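Local coordinates for protein superoxide dismutase (Anaplasma phagocytophilum, PDB 3JS4) that probably catalyses the dismutation of superoxide radicals into molecular oxygen and hydrogen peroxide at an iron centre, at residues W152-E157 and D171-T176; L180-M185 and G219-A224. All blocks are in the same frame, centred on the assembly; numbering follows the deposited sequence.

How the interactions relate
Interactions 1 and 2 lie about 10 Å apart, centre to centre, on the three-stranded antiparallel sheet of the C-terminal domain of this iron superoxide dismutase. They follow one another in the chain: interaction 1 joins the middle strand, 149-156, to the loop between strands 161-168 and 179-186, and interaction 2 joins the edge strand 179-186 to the last helix, 214-223. The two strands are neighbours, paired through backbone bonds such as Y155 with L180 and L153 with L182, so the contacts are physically joined. W152 also packs on T184. Together they tie the sheet to a sodium-binding loop and to the C-terminal helix, while the strand of interaction 2 runs on to the iron ligand D186.

Interaction 1: residues W152-E157 and D171-T176; sequences WLVYDE and DSPLLT. With NA (sodium ion), chain F.
One face of the W152 indole is covered by P173, whose CD sits 3.4 Å from the centroid of the six-membered ring and only 18° off its normal, a close CH-pi contact. S172 approaches the benzo end obliquely, its CB 3.4 Å from W152 CZ2, and D171 O lies near the same carbon. With CG anti to the carbonyl carbon (chi1 -49°), W152 lays one ring face against P173. V154, two residues on and on the same side of the strand, adds CG1 at 3.8 Å from P173 CG, a small branched side chain filling in beside the larger aromatic. S172 OG accepts from L174 N at 3.2 Å, an ST turn at the start of the 3-10 segment 173-175, while W152 NE1 hydrogen-bonds T167 OG1, which also hydrogen-bonds D171 O. P173 O and T176 O bind the sodium ion, each at 2.4 Å from the metal, with two waters and Q179 O completing the ligands. Proline suits its place because the CD hydrogens, polarised by the adjoining amide nitrogen, are good partners for an electron-rich indole. Between the two segments the contact is apolar and CH-pi, while T167 OG1 and the sodium ion supply polar links from the loop to the neighbouring strands.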
loop_
_atom_site.group_PDB
_atom_site.type_symbol
_atom_site.label_atom_id
_atom_site.label_comp_id
_atom_site.label_asym_id
_atom_site.label_seq_id
_atom_site.Cartn_x
_atom_site.Cartn_y
_atom_site.Cartn_z
ATOM N N TRP A 152 5.678 -3.749 -1.089
ATOM C CA TRP A 152 5.255 -3.232 -2.394
ATOM C C TRP A 152 5.639 -4.160 -3.550
ATOM O O TRP A 152 6.788 -4.623 -3.631
ATOM C CB TRP A 152 5.890 -1.851 -2.658
ATOM C CG TRP A 152 5.720 -0.898 -1.513
ATOM C CD1 TRP A 152 6.478 -0.828 -0.385
ATOM C CD2 TRP A 152 4.691 0.095 -1.369
ATOM N NE1 TRP A 152 5.992 0.147 0.455
ATOM C CE2 TRP A 152 4.896 0.729 -0.120
ATOM C CE3 TRP A 152 3.621 0.510 -2.174
ATOM C CZ2 TRP A 152 4.085 1.780 0.339
ATOM C CZ3 TRP A 152 2.791 1.561 -1.699
ATOM C CH2 TRP A 152 3.037 2.167 -0.464
ATOM N N LEU A 153 4.694 -4.377 -4.464
ATOM C CA LEU A 153 5.020 -4.826 -5.815
ATOM C C LEU A 153 5.235 -3.557 -6.637
ATOM O O LEU A 153 4.369 -2.673 -6.673
ATOM C CB LEU A 153 3.897 -5.687 -6.432
ATOM C CG LEU A 153 4.101 -6.171 -7.875
ATOM C CD1 LEU A 153 5.418 -6.984 -7.994
ATOM C CD2 LEU A 153 2.902 -7.001 -8.395
ATOM N N VAL A 154 6.396 -3.445 -7.265
ATOM C CA VAL A 154 6.706 -2.244 -8.042
ATOM C C VAL A 154 7.214 -2.597 -9.412
ATOM O O VAL A 154 7.681 -3.732 -9.628
ATOM C CB VAL A 154 7.778 -1.337 -7.351
ATOM C CG1 VAL A 154 7.302 -0.915 -5.963
ATOM C CG2 VAL A 154 9.167 -2.042 -7.291
ATOM N N TYR A 155 7.131 -1.628 -10.332
ATOM C CA TYR A 155 7.872 -1.714 -11.581
ATOM C C TYR A 155 9.120 -0.832 -11.508
ATOM O O TYR A 155 9.025 0.383 -11.338
ATOM C CB TYR A 155 7.010 -1.340 -12.790
ATOM C CG TYR A 155 7.783 -1.409 -14.091
ATOM C CD1 TYR A 155 8.005 -2.624 -14.723
ATOM C CD2 TYR A 155 8.327 -0.259 -14.665
ATOM C CE1 TYR A 155 8.726 -2.696 -15.903
ATOM C CE2 TYR A 155 9.064 -0.320 -15.851
ATOM C CZ TYR A 155 9.252 -1.542 -16.457
ATOM O OH TYR A 155 9.966 -1.629 -17.623
ATOM N N ASP A 156 10.281 -1.468 -11.640
ATOM C CA ASP A 156 11.577 -0.825 -11.518
ATOM C C ASP A 156 12.014 -0.431 -12.921
ATOM O O ASP A 156 12.340 -1.295 -13.751
ATOM C CB ASP A 156 12.580 -1.801 -10.879
ATOM C CG ASP A 156 13.968 -1.200 -10.679
ATOM O OD1 ASP A 156 14.489 -1.309 -9.553
ATOM O OD2 ASP A 156 14.542 -0.630 -11.627
ATOM N N GLU A 157 12.001 0.874 -13.179
ATOM C CA GLU A 157 12.313 1.404 -14.509
ATOM C C GLU A 157 13.726 1.110 -15.000
ATOM O O GLU A 157 13.941 0.995 -16.206
ATOM C CB GLU A 157 12.039 2.903 -14.565
ATOM C CG GLU A 157 10.547 3.212 -14.586
ATOM C CD GLU A 157 10.230 4.660 -14.218
ATOM O OE1 GLU A 157 11.137 5.522 -14.318
ATOM O OE2 GLU A 157 9.068 4.926 -13.827
ATOM N N ASP A 171 7.283 5.136 4.923
ATOM C CA ASP A 171 8.043 5.226 3.675
ATOM C C ASP A 171 7.330 4.443 2.561
ATOM O O ASP A 171 6.654 3.450 2.821
ATOM C CB ASP A 171 9.470 4.682 3.875
ATOM C CG ASP A 171 10.319 5.567 4.786
ATOM O OD1 ASP A 171 9.853 6.632 5.246
ATOM O OD2 ASP A 171 11.468 5.187 5.059
ATOM N N SER A 172 7.488 4.915 1.321
ATOM C CA SER A 172 6.856 4.304 0.162
ATOM C C SER A 172 7.706 4.590 -1.083
ATOM O O SER A 172 8.647 5.421 -1.020
ATOM C CB SER A 172 5.456 4.875 -0.065
ATOM O OG SER A 172 5.550 6.175 -0.636
ATOM N N PRO A 173 7.371 3.923 -2.215
ATOM C CA PRO A 173 8.046 4.184 -3.484
ATOM C C PRO A 173 7.927 5.627 -3.971
ATOM O O PRO A 173 8.700 6.008 -4.836
ATOM C CB PRO A 173 7.372 3.186 -4.454
ATOM C CG PRO A 173 7.070 2.002 -3.574
ATOM C CD PRO A 173 6.614 2.652 -2.264
ATOM N N LEU A 174 7.001 6.434 -3.423
ATOM C CA LEU A 174 6.958 7.871 -3.764
ATOM C C LEU A 174 8.272 8.572 -3.431
ATOM O O LEU A 174 8.599 9.629 -4.004
ATOM C CB LEU A 174 5.805 8.595 -3.049
ATOM C CG LEU A 174 4.350 8.258 -3.414
ATOM C CD1 LEU A 174 3.419 9.151 -2.611
ATOM C CD2 LEU A 174 4.050 8.382 -4.922
ATOM N N LEU A 175 9.015 7.994 -2.496
ATOM C CA LEU A 175 10.322 8.522 -2.078
ATOM C C LEU A 175 11.508 8.117 -2.988
ATOM O O LEU A 175 12.616 8.663 -2.841
ATOM C CB LEU A 175 10.615 8.121 -0.617
ATOM C CG LEU A 175 9.600 8.593 0.454
ATOM C CD1 LEU A 175 10.068 8.215 1.852
ATOM C CD2 LEU A 175 9.311 10.130 0.345
ATOM N N THR A 176 11.275 7.169 -3.902
ATOM C CA THR A 176 12.363 6.598 -4.718
ATOM C C THR A 176 12.135 6.841 -6.194
ATOM O O THR A 176 11.117 6.414 -6.741
ATOM C CB THR A 176 12.496 5.072 -4.462
ATOM O OG1 THR A 176 12.834 4.863 -3.085
ATOM C CG2 THR A 176 13.582 4.436 -5.363
HETATM NA NA NA F . 8.816 6.280 -7.199
HETATM O O HOH W 1 9.363 6.801 -9.361
HETATM O O HOH W 2 6.634 6.864 -7.661
#

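Interaction 2: residues L180-M185 and G219-A224; sequences LPLATM and GRLEDA
Strand 180-185 and helix 219-223 run almost antiparallel, at 170°, with their axes 8.9 Å apart at the closest. R220 spans the gap and directs both NE and NH2, along one side of its guanidinium, to P181 O: each nitrogen lies 2.8 Å from that oxygen, both bonds being somewhat bent. The oxygen is near the guanidinium plane; NH2 approaches it in the carbonyl plane, whereas NE is tilted from that plane. A bend at chi3 (59°) swings the guanidinium along the strand after an extended start, and proline, lacking an N-H of its own, still offers its carbonyl. Aliphatic carbons also lie against the NH2 end of the group: L180 CD1 comes obliquely to within 3.6 Å of R220 NH2, and P181 CG also lies beside NH2. L180 forks, for its other methyl, CD2, meets A224 CB at 3.5 Å where the small alanine permits a close approach. Farther along, the L182 and L221 side chains lie roughly perpendicular to each other, L182 CD2 lying 3.9 Å from L221 CG, a buried leucine pair. L182 and A183 both face L153 in a classic beta bulge of the edge strand. Around this joint, F103 of helix 89-106 touches both P181 and R220, while L221 reaches beyond strand 179-186 to Y155 of strand 149-156 and, on the C-terminal tail, to V226 and L227.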
loop_
_atom_site.group_PDB
_atom_site.type_symbol
_atom_site.label_atom_id
_atom_site.label_comp_id
_atom_site.label_asym_id
_atom_site.label_seq_id
_atom_site.Cartn_x
_atom_site.Cartn_y
_atom_site.Cartn_z
ATOM N N LEU A 180 7.853 2.529 -9.744
ATOM C CA LEU A 180 6.421 2.798 -9.843
ATOM C C LEU A 180 5.649 1.793 -8.979
ATOM O O LEU A 180 5.723 0.593 -9.231
ATOM C CB LEU A 180 5.954 2.730 -11.306
ATOM C CG LEU A 180 4.445 2.788 -11.568
ATOM C CD1 LEU A 180 3.915 4.222 -11.555
ATOM C CD2 LEU A 180 4.107 2.109 -12.891
ATOM N N PRO A 181 4.926 2.280 -7.948
ATOM C CA PRO A 181 4.189 1.323 -7.097
ATOM C C PRO A 181 2.975 0.765 -7.825
ATOM O O PRO A 181 2.295 1.506 -8.545
ATOM C CB PRO A 181 3.746 2.168 -5.890
ATOM C CG PRO A 181 3.754 3.594 -6.372
ATOM C CD PRO A 181 4.786 3.679 -7.485
ATOM N N LEU A 182 2.707 -0.524 -7.622
ATOM C CA LEU A 182 1.594 -1.220 -8.269
ATOM C C LEU A 182 0.569 -1.788 -7.298
ATOM O O LEU A 182 -0.627 -1.821 -7.607
ATOM C CB LEU A 182 2.112 -2.350 -9.167
ATOM C CG LEU A 182 3.176 -2.015 -10.224
ATOM C CD1 LEU A 182 3.673 -3.294 -10.933
ATOM C CD2 LEU A 182 2.663 -0.984 -11.253
ATOM N N ALA A 183 1.053 -2.279 -6.152
ATOM C CA ALA A 183 0.191 -2.800 -5.075
ATOM C C ALA A 183 0.964 -2.806 -3.771
ATOM O O ALA A 183 2.199 -2.891 -3.778
ATOM C CB ALA A 183 -0.302 -4.226 -5.403
ATOM N N THR A 184 0.245 -2.730 -2.643
ATOM C CA THR A 184 0.899 -2.793 -1.353
ATOM C C THR A 184 0.107 -3.680 -0.386
ATOM O O THR A 184 -1.108 -3.842 -0.511
ATOM C CB THR A 184 1.150 -1.379 -0.721
ATOM O OG1 THR A 184 2.027 -1.480 0.408
ATOM C CG2 THR A 184 -0.152 -0.715 -0.259
ATOM N N MET A 185 0.838 -4.234 0.568
ATOM C CA MET A 185 0.312 -4.973 1.695
ATOM C C MET A 185 0.874 -4.345 2.976
ATOM O O MET A 185 2.099 -4.330 3.200
ATOM C CB MET A 185 0.750 -6.433 1.599
ATOM C CG MET A 185 0.397 -7.244 2.845
ATOM S SD MET A 185 0.940 -8.968 2.761
ATOM C CE MET A 185 2.736 -8.808 2.814
ATOM N N GLY A 219 -3.949 -2.617 -14.391
ATOM C CA GLY A 219 -4.470 -1.307 -14.749
ATOM C C GLY A 219 -3.442 -0.201 -14.606
ATOM O O GLY A 219 -3.370 0.690 -15.458
ATOM N N ARG A 220 -2.636 -0.256 -13.543
ATOM C CA ARG A 220 -1.583 0.730 -13.338
ATOM C C ARG A 220 -0.405 0.610 -14.309
ATOM O O ARG A 220 0.143 1.636 -14.726
ATOM C CB ARG A 220 -1.100 0.732 -11.895
ATOM C CG ARG A 220 -2.068 1.462 -10.977
ATOM C CD ARG A 220 -1.560 1.512 -9.562
ATOM N NE ARG A 220 -0.257 2.177 -9.413
ATOM C CZ ARG A 220 -0.055 3.496 -9.403
ATOM N NH1 ARG A 220 -1.055 4.350 -9.599
ATOM N NH2 ARG A 220 1.166 3.963 -9.212
ATOM N N LEU A 221 -0.022 -0.618 -14.657
ATOM C CA LEU A 221 0.988 -0.868 -15.699
ATOM C C LEU A 221 0.545 -0.431 -17.096
ATOM O O LEU A 221 1.378 -0.012 -17.915
ATOM C CB LEU A 221 1.358 -2.350 -15.749
ATOM C CG LEU A 221 2.214 -2.894 -14.611
ATOM C CD1 LEU A 221 2.158 -4.410 -14.631
ATOM C CD2 LEU A 221 3.668 -2.410 -14.729
ATOM N N GLU A 222 -0.752 -0.555 -17.374
ATOM C CA GLU A 222 -1.341 -0.023 -18.610
ATOM C C GLU A 222 -1.365 1.510 -18.616
ATOM O O GLU A 222 -0.986 2.127 -19.619
ATOM C CB GLU A 222 -2.745 -0.590 -18.844
ATOM C CG GLU A 222 -2.742 -2.080 -19.163
ATOM C CD GLU A 222 -4.129 -2.696 -19.162
ATOM O OE1 GLU A 222 -5.039 -2.120 -18.525
ATOM O OE2 GLU A 222 -4.304 -3.768 -19.795
ATOM N N ASP A 223 -1.784 2.118 -17.500
ATOM C CA ASP A 223 -1.721 3.579 -17.347
ATOM C C ASP A 223 -0.298 4.127 -17.568
ATOM O O ASP A 223 -0.120 5.077 -18.320
ATOM C CB ASP A 223 -2.258 4.045 -15.981
ATOM C CG ASP A 223 -3.743 3.737 -15.781
ATOM O OD1 ASP A 223 -4.410 3.251 -16.723
ATOM O OD2 ASP A 223 -4.245 3.971 -14.657
ATOM N N ALA A 224 0.708 3.514 -16.934
ATOM C CA ALA A 224 2.101 3.933 -17.107
ATOM C C ALA A 224 2.684 3.585 -18.493
ATOM O O ALA A 224 3.810 3.967 -18.808
ATOM C CB ALA A 224 2.972 3.375 -15.994
#